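Side-chain contacts in lipopolysaccharide core heptose(I) kinase WaaP (Pseudomonas aeruginosa, PDB 6DFL), which phosphorylates the first heptose of the lipopolysaccharide inner core with ATP and magnesium, and also acts as a protein tyrosine kinase that phosphorylates its own tyrosines: residues A[123-126]-A[127-130]; A[198-201]-A[202-206]; A[232-235]-A[236-240]. All coordinates share one frame; numbering follows the deposited sequence.

Contact 1 of 3, residues A[123-126]-A[127-130]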
loop_
_atom_site.group_PDB
_atom_site.type_symbol
_atom_site.label_atom_id
_atom_site.label_comp_id
_atom_site.label_asym_id
_atom_site.label_seq_id
_atom_site.Cartn_x
_atom_site.Cartn_y
_atom_site.Cartn_z
ATOM N N LEU A 123 0.969 -7.981 -4.459
ATOM C CA LEU A 123 0.845 -6.911 -5.436
ATOM C C LEU A 123 2.091 -6.754 -6.295
ATOM O O LEU A 123 1.990 -6.230 -7.414
ATOM C CB LEU A 123 0.508 -5.594 -4.722
ATOM C CG LEU A 123 -0.968 -5.358 -4.357
ATOM C CD1 LEU A 123 -1.221 -3.924 -3.798
ATOM C CD2 LEU A 123 -1.891 -5.647 -5.536
ATOM N N GLU A 124 3.258 -7.179 -5.799
ATOM C CA GLU A 124 4.462 -7.185 -6.630
ATOM C C GLU A 124 4.320 -8.162 -7.789
ATOM O O GLU A 124 4.593 -7.825 -8.951
ATOM C CB GLU A 124 5.689 -7.562 -5.801
ATOM C CG GLU A 124 6.883 -7.937 -6.674
ATOM C CD GLU A 124 8.197 -7.954 -5.909
ATOM O OE1 GLU A 124 8.172 -8.340 -4.720
ATOM O OE2 GLU A 124 9.243 -7.567 -6.501
ATOM N N VAL A 125 3.907 -9.388 -7.471
ATOM C CA VAL A 125 3.601 -10.373 -8.501
ATOM C C VAL A 125 2.531 -9.835 -9.439
ATOM O O VAL A 125 2.677 -9.862 -10.666
ATOM C CB VAL A 125 3.169 -11.698 -7.849
ATOM C CG1 VAL A 125 2.644 -12.661 -8.891
ATOM C CG2 VAL A 125 4.339 -12.303 -7.092
ATOM N N PHE A 126 1.444 -9.321 -8.864
ATOM C CA PHE A 126 0.345 -8.804 -9.674
ATOM C C PHE A 126 0.800 -7.714 -10.631
ATOM O O PHE A 126 0.308 -7.634 -11.756
ATOM C CB PHE A 126 -0.764 -8.275 -8.788
ATOM C CG PHE A 126 -2.006 -7.971 -9.540
ATOM C CD1 PHE A 126 -2.835 -8.992 -9.946
ATOM C CD2 PHE A 126 -2.348 -6.660 -9.859
ATOM C CE1 PHE A 126 -3.996 -8.716 -10.646
ATOM C CE2 PHE A 126 -3.497 -6.391 -10.558
ATOM C CZ PHE A 126 -4.326 -7.416 -10.948
ATOM N N SER A 127 1.738 -6.871 -10.213
ATOM C CA SER A 127 2.227 -5.786 -11.056
ATOM C C SER A 127 3.569 -6.101 -11.711
ATOM O O SER A 127 4.120 -5.237 -12.405
ATOM C CB SER A 127 2.338 -4.497 -10.240
ATOM O OG SER A 127 3.281 -4.636 -9.192
ATOM N N GLN A 128 4.100 -7.311 -11.491
ATOM C CA GLN A 128 5.323 -7.838 -12.097
ATOM C C GLN A 128 5.688 -7.211 -13.436
ATOM O O GLN A 128 6.829 -6.774 -13.620
ATOM C CB GLN A 128 5.179 -9.345 -12.293
ATOM C CG GLN A 128 6.230 -10.186 -11.624
ATOM C CD GLN A 128 5.873 -11.659 -11.684
ATOM O OE1 GLN A 128 4.739 -12.012 -12.043
ATOM N NE2 GLN A 128 6.831 -12.530 -11.344
ATOM N N ASP A 129 4.734 -7.171 -14.372
ATOM C CA ASP A 129 4.991 -6.796 -15.760
ATOM C C ASP A 129 4.005 -5.751 -16.246
ATOM O O ASP A 129 3.558 -5.782 -17.393
ATOM C CB ASP A 129 4.957 -8.023 -16.670
ATOM C CG ASP A 129 3.889 -9.029 -16.257
ATOM O OD1 ASP A 129 2.709 -8.605 -16.107
ATOM O OD2 ASP A 129 4.238 -10.232 -16.090
ATOM N N TRP A 130 3.656 -4.802 -15.374
ATOM C CA TRP A 130 2.856 -3.653 -15.797
ATOM C C TRP A 130 3.614 -2.769 -16.772
ATOM O O TRP A 130 2.996 -2.093 -17.603
ATOM C CB TRP A 130 2.429 -2.824 -14.587
ATOM C CG TRP A 130 1.258 -3.376 -13.871
ATOM C CD1 TRP A 130 0.634 -4.566 -14.109
ATOM C CD2 TRP A 130 0.564 -2.765 -12.787
ATOM N NE1 TRP A 130 -0.410 -4.739 -13.230
ATOM C CE2 TRP A 130 -0.480 -3.638 -12.414
ATOM C CE3 TRP A 130 0.721 -1.561 -12.094
ATOM C CZ2 TRP A 130 -1.366 -3.342 -11.377
ATOM C CZ3 TRP A 130 -0.146 -1.274 -11.063
ATOM C CH2 TRP A 130 -1.179 -2.163 -10.710
#

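Contact 2 of 3, residues A[198-201]-A[202-206]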
loop_
_atom_site.group_PDB
_atom_site.type_symbol
_atom_site.label_atom_id
_atom_site.label_comp_id
_atom_site.label_asym_id
_atom_site.label_seq_id
_atom_site.Cartn_x
_atom_site.Cartn_y
_atom_site.Cartn_z
ATOM N N THR A 198 2.265 7.012 15.703
ATOM C CA THR A 198 3.415 6.647 14.888
ATOM C C THR A 198 4.335 7.837 14.656
ATOM O O THR A 198 3.962 8.772 13.936
ATOM C CB THR A 198 2.937 6.099 13.549
ATOM O OG1 THR A 198 1.866 5.175 13.796
ATOM C CG2 THR A 198 4.081 5.422 12.822
ATOM N N PRO A 199 5.536 7.829 15.225
ATOM C CA PRO A 199 6.464 8.941 15.012
ATOM C C PRO A 199 6.700 9.172 13.531
ATOM O O PRO A 199 6.641 8.247 12.719
ATOM C CB PRO A 199 7.745 8.477 15.711
ATOM C CG PRO A 199 7.292 7.466 16.696
ATOM C CD PRO A 199 6.107 6.779 16.086
ATOM N N LYS A 200 6.999 10.426 13.186
ATOM C CA LYS A 200 7.104 10.780 11.774
ATOM C C LYS A 200 8.286 10.076 11.102
ATOM O O LYS A 200 8.201 9.705 9.928
ATOM C CB LYS A 200 7.198 12.303 11.617
ATOM C CG LYS A 200 6.944 12.804 10.204
ATOM C CD LYS A 200 6.081 14.065 10.213
ATOM C CE LYS A 200 5.746 14.505 8.788
ATOM N NZ LYS A 200 4.657 15.537 8.744
ATOM N N ARG A 201 9.393 9.874 11.825
ATOM C CA ARG A 201 10.519 9.147 11.241
ATOM C C ARG A 201 10.104 7.741 10.835
ATOM O O ARG A 201 10.539 7.218 9.800
ATOM C CB ARG A 201 11.691 9.076 12.226
ATOM C CG ARG A 201 12.761 8.024 11.845
ATOM C CD ARG A 201 13.875 7.889 12.887
ATOM N NE ARG A 201 14.792 9.025 12.834
ATOM C CZ ARG A 201 15.832 9.194 13.645
ATOM N NH1 ARG A 201 16.100 8.299 14.583
ATOM N NH2 ARG A 201 16.604 10.264 13.518
ATOM N N TRP A 202 9.258 7.110 11.640
ATOM C CA TRP A 202 8.848 5.757 11.319
ATOM C C TRP A 202 7.835 5.750 10.182
ATOM O O TRP A 202 7.929 4.905 9.279
ATOM C CB TRP A 202 8.314 5.065 12.574
ATOM C CG TRP A 202 9.408 4.715 13.517
ATOM C CD1 TRP A 202 9.645 5.264 14.742
ATOM C CD2 TRP A 202 10.440 3.724 13.311
ATOM N NE1 TRP A 202 10.761 4.680 15.313
ATOM C CE2 TRP A 202 11.259 3.728 14.458
ATOM C CE3 TRP A 202 10.735 2.829 12.274
ATOM C CZ2 TRP A 202 12.367 2.864 14.597
ATOM C CZ3 TRP A 202 11.842 1.973 12.409
ATOM C CH2 TRP A 202 12.641 2.003 13.559
ATOM N N ARG A 203 6.874 6.687 10.205
ATOM C CA ARG A 203 6.000 6.912 9.054
ATOM C C ARG A 203 6.810 6.986 7.764
ATOM O O ARG A 203 6.480 6.342 6.759
ATOM C CB ARG A 203 5.185 8.207 9.235
ATOM C CG ARG A 203 4.002 8.139 10.243
ATOM C CD ARG A 203 3.256 9.495 10.410
ATOM N NE ARG A 203 2.305 9.473 11.529
ATOM C CZ ARG A 203 0.974 9.527 11.407
ATOM N NH1 ARG A 203 0.194 9.502 12.490
ATOM N NH2 ARG A 203 0.414 9.643 10.204
ATOM N N ASN A 204 7.887 7.766 7.778
ATOM C CA ASN A 204 8.586 8.046 6.536
ATOM C C ASN A 204 9.368 6.829 6.056
ATOM O O ASN A 204 9.421 6.565 4.851
ATOM C CB ASN A 204 9.495 9.257 6.711
ATOM C CG ASN A 204 8.719 10.531 7.037
ATOM O OD1 ASN A 204 7.510 10.653 6.768
ATOM N ND2 ASN A 204 9.414 11.484 7.628
ATOM N N LYS A 205 9.957 6.060 6.985
ATOM C CA LYS A 205 10.636 4.824 6.613
ATOM C C LYS A 205 9.697 3.903 5.835
ATOM O O LYS A 205 10.042 3.438 4.745
ATOM C CB LYS A 205 11.200 4.123 7.855
ATOM C CG LYS A 205 12.460 4.786 8.467
ATOM C CD LYS A 205 13.338 3.761 9.209
ATOM C CE LYS A 205 14.619 4.368 9.791
ATOM N NZ LYS A 205 14.396 5.067 11.097
ATOM N N ASP A 206 8.481 3.665 6.360
ATOM C CA ASP A 206 7.491 2.856 5.644
ATOM C C ASP A 206 7.219 3.420 4.257
ATOM O O ASP A 206 7.145 2.670 3.273
ATOM C CB ASP A 206 6.173 2.815 6.409
ATOM C CG ASP A 206 6.144 1.808 7.534
ATOM O OD1 ASP A 206 7.181 1.193 7.892
ATOM O OD2 ASP A 206 5.028 1.653 8.086
#

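Contact 3 of 3, residues A[232-235]-A[236-240]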
loop_
_atom_site.group_PDB
_atom_site.type_symbol
_atom_site.label_atom_id
_atom_site.label_comp_id
_atom_site.label_asym_id
_atom_site.label_seq_id
_atom_site.Cartn_x
_atom_site.Cartn_y
_atom_site.Cartn_z
ATOM N N PHE A 232 -1.819 11.170 2.718
ATOM C CA PHE A 232 -1.869 12.232 3.718
ATOM C C PHE A 232 -3.277 12.757 3.973
ATOM O O PHE A 232 -3.554 13.230 5.079
ATOM C CB PHE A 232 -0.973 13.393 3.294
ATOM C CG PHE A 232 0.508 13.102 3.391
ATOM C CD1 PHE A 232 1.154 13.136 4.616
ATOM C CD2 PHE A 232 1.254 12.862 2.256
ATOM C CE1 PHE A 232 2.487 12.931 4.710
ATOM C CE2 PHE A 232 2.606 12.633 2.343
ATOM C CZ PHE A 232 3.225 12.661 3.573
ATOM N N ARG A 233 -4.187 12.650 3.002
ATOM C CA ARG A 233 -5.524 13.238 3.111
ATOM C C ARG A 233 -5.384 14.731 3.402
ATOM O O ARG A 233 -5.892 15.248 4.395
ATOM C CB ARG A 233 -6.366 12.534 4.176
ATOM C CG ARG A 233 -6.261 11.016 4.170
ATOM C CD ARG A 233 -7.186 10.388 5.204
ATOM N NE ARG A 233 -7.006 11.013 6.512
ATOM C CZ ARG A 233 -7.739 10.734 7.591
ATOM N NH1 ARG A 233 -8.708 9.826 7.520
ATOM N NH2 ARG A 233 -7.509 11.365 8.742
ATOM N N ARG A 234 -4.591 15.368 2.572
ATOM C CA ARG A 234 -4.269 16.804 2.624
ATOM C C ARG A 234 -4.191 17.203 1.157
ATOM O O ARG A 234 -4.099 16.372 0.284
ATOM C CB ARG A 234 -2.947 17.100 3.334
ATOM C CG ARG A 234 -2.855 16.665 4.792
ATOM C CD ARG A 234 -3.934 17.303 5.673
ATOM N NE ARG A 234 -3.848 18.762 5.709
ATOM C CZ ARG A 234 -4.784 19.563 6.227
ATOM N NH1 ARG A 234 -5.890 19.066 6.771
ATOM N NH2 ARG A 234 -4.602 20.868 6.210
ATOM N N PRO A 235 -4.310 18.514 0.894
ATOM C CA PRO A 235 -4.212 18.932 -0.507
ATOM C C PRO A 235 -2.827 18.644 -1.033
ATOM O O PRO A 235 -1.845 18.612 -0.290
ATOM C CB PRO A 235 -4.504 20.439 -0.441
ATOM C CG PRO A 235 -5.398 20.583 0.776
ATOM C CD PRO A 235 -4.837 19.582 1.758
ATOM N N LEU A 236 -2.767 18.403 -2.336
ATOM C CA LEU A 236 -1.498 18.132 -2.988
ATOM C C LEU A 236 -0.518 19.276 -2.784
ATOM O O LEU A 236 0.675 19.052 -2.555
ATOM C CB LEU A 236 -1.740 17.892 -4.471
ATOM C CG LEU A 236 -0.890 16.803 -5.088
ATOM C CD1 LEU A 236 -0.528 15.790 -4.013
ATOM C CD2 LEU A 236 -1.686 16.148 -6.205
ATOM N N ARG A 237 -1.001 20.515 -2.841
ATOM C CA ARG A 237 -0.088 21.649 -2.772
ATOM C C ARG A 237 0.569 21.741 -1.400
ATOM O O ARG A 237 1.775 22.016 -1.295
ATOM C CB ARG A 237 -0.836 22.925 -3.123
ATOM C CG ARG A 237 -0.005 24.194 -3.130
ATOM C CD ARG A 237 -0.814 25.348 -3.763
ATOM N NE ARG A 237 -0.535 25.475 -5.196
ATOM C CZ ARG A 237 -1.357 25.081 -6.158
ATOM N NH1 ARG A 237 -2.533 24.533 -5.857
ATOM N NH2 ARG A 237 -1.001 25.238 -7.426
ATOM N N GLU A 238 -0.196 21.473 -0.340
ATOM C CA GLU A 238 0.390 21.458 0.995
ATOM C C GLU A 238 1.431 20.333 1.137
ATOM O O GLU A 238 2.506 20.547 1.715
ATOM C CB GLU A 238 -0.731 21.324 2.026
ATOM C CG GLU A 238 -0.319 21.294 3.488
ATOM C CD GLU A 238 -1.525 21.044 4.378
ATOM O OE1 GLU A 238 -2.610 21.516 4.008
ATOM O OE2 GLU A 238 -1.425 20.371 5.426
ATOM N N ILE A 239 1.135 19.135 0.613
ATOM C CA ILE A 239 2.068 18.005 0.737
ATOM C C ILE A 239 3.407 18.352 0.099
ATOM O O ILE A 239 4.463 18.269 0.736
ATOM C CB ILE A 239 1.475 16.735 0.107
ATOM C CG1 ILE A 239 0.286 16.262 0.916
ATOM C CG2 ILE A 239 2.540 15.607 0.028
ATOM C CD1 ILE A 239 -0.671 15.459 0.088
ATOM N N LEU A 240 3.374 18.771 -1.167
ATOM C CA LEU A 240 4.583 19.136 -1.890
ATOM C C LEU A 240 5.361 20.250 -1.215
ATOM O O LEU A 240 6.563 20.399 -1.459
ATOM C CB LEU A 240 4.218 19.552 -3.302
ATOM C CG LEU A 240 3.557 18.410 -4.078
ATOM C CD1 LEU A 240 2.869 18.943 -5.326
ATOM C CD2 LEU A 240 4.584 17.347 -4.451
#

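Contact 1 of 3, residues A[123-126]-A[127-130]
Phe126 overlaps Trp130 at the corner where the short helix 123-127 gives way to loop. Its ring atom CD2 lies 3.8 Å from CZ2 of Trp130, and CE2 of the same phenyl ring comes in at the edge of the indole, in its plane. The two side chains run aslant to one another. Phe126 is put there by its first torsion (chi1 -169°), with CG opposite the backbone N and swung to the carbonyl side, the direction in which the chain continues toward Trp130. The indole also receives Ser127: the serine CB sits over the centre of one face, 3.5 Å above the plane, so the tryptophan closes over the last turn.

Ser127 faces back into the helix as well. Its OG, lodged between the backbone N and the carbonyl carbon (chi1 63°), donates to Leu123 O at 2.7 Å, and its own N reaches the same Leu123 O at 2.9 Å. One residue therefore grips a single carbonyl twice, and the hydroxyl of this buried serine spends its proton on the helix. One step on, Gln128 N bonds to Val125 O at 3.0 Å, a three-residue step as the turn tightens.

Helix 137-156 backs the aromatic pair through Leu143, which both side chains touch, while Leu123 touches the bound acyl-phosphopantetheine ligand. A serine bonded to the carbonyl four residues earlier is a familiar intrahelical pairing, and here it lies in the last turn of the short helix 123-127, beside the acyl pocket of this kinase-like fold.

Contact 2 of 3, residues A[198-201]-A[202-206]
This is a local contact at the N-terminal start of helix 200-212, where the entering loop folds against the first turn and Pro199 holds the N-cap position. Arg203 runs extended from CG to NE and sends NE back to Thr198 O, 3.0 Å away at an N-H...O angle of 156°, with the oxygen at the edge of the guanidinium, in its plane. On the way its CG packs 3.7 Å from Thr198 CG2. Pro199 lies alongside Trp202, pointing the same way, and its CG stands 3.8 Å from Trp202 CD1 at the edge of the indole. Pro199 O takes Arg203 N at 3.0 Å.

A turn further on, Lys205 bends at its last torsion (chi4 81°), carrying NZ over one face of the Trp202 ring, near the rim, and to 3.4 Å from Arg201 CD. Arg195 makes a cation-pi contact with Trp202, and Lys200 NZ pairs with Glu243. Asp206, further along the helix, accepts from the backbone N of His161 and Arg162, next to the probable active-site Asp163.

Arg203 thus engages both loop carbonyls, while the like charges of Arg201 NE and Lys205 NZ, 4.3 Å apart, probably repel mildly, NZ touching only aliphatic carbons of Arg201.

Contact 3 of 3, residues A[232-235]-A[236-240]
Leu236 opens helix 236-242 directly after Pro235, the N-cap residue, and packs its side chain on Leu225 and Arg229 of helix 221-232. Arg237 next leads its guanidinium off to an acidic side chain of a neighbouring protein chain, with which it forms a salt bridge.

Glu238 carries the polar part of the contact. Its chain is extended, with CG opposite the backbone N (chi1 -180°), and this lays the carboxylate beside the guanidinium of Arg234, whose own chain folds back at chi2 and chi3 to meet it. The grip is side-on and uses two nitrogens: Arg234 NE to Glu238 OE2 at 2.9 Å, and Arg234 NH2 to Glu238 OE1 at 3.0 Å on its syn lone pair. The two planes are turned 60° apart, so this salt bridge is twisted rather than flat. Glu238 OE1 also lies 3.7 Å from Pro235 CD.

Ile239 supplies the apolar part. Its CG2 rests 3.8 Å from Phe232 CD2 and its CG1 borders the same ring, while its N makes the first-turn bond to Pro235 O, the N-cap carbonyl, at 3.2 Å.

A salt bridge and an apolar contact together thus join the end of helix 221-232 and the short link after it to the first turn of helix 236-242: the paired ions, with Arg234 exposed, probably offset each other's charge, while Phe232 and the buried Ile239 pack by apolar contact, Ile239 also lying against the carbonyl of Pro235.

In the fold
The three contacts follow one another along the chain, each at a helix end: contact 1 at the close of helix 123-127, contact 2 at the start of helix 200-212, contact 3 between helices 221-232 and 236-242. Contacts 2 and 3 are neighbours, with centres about 17 Å apart and nearest atoms about 5 Å apart, and Lys200 of contact 2 reaches Glu243 just past helix 236-242. Contact 1 stands apart, its centre about 26 Å from that of contact 2 and 28 Å from that of contact 3. Leu123 of contact 1 and Leu240 of contact 3 both line the pocket of the bound acyl-phosphopantetheine, so the two lie along the same ligand site.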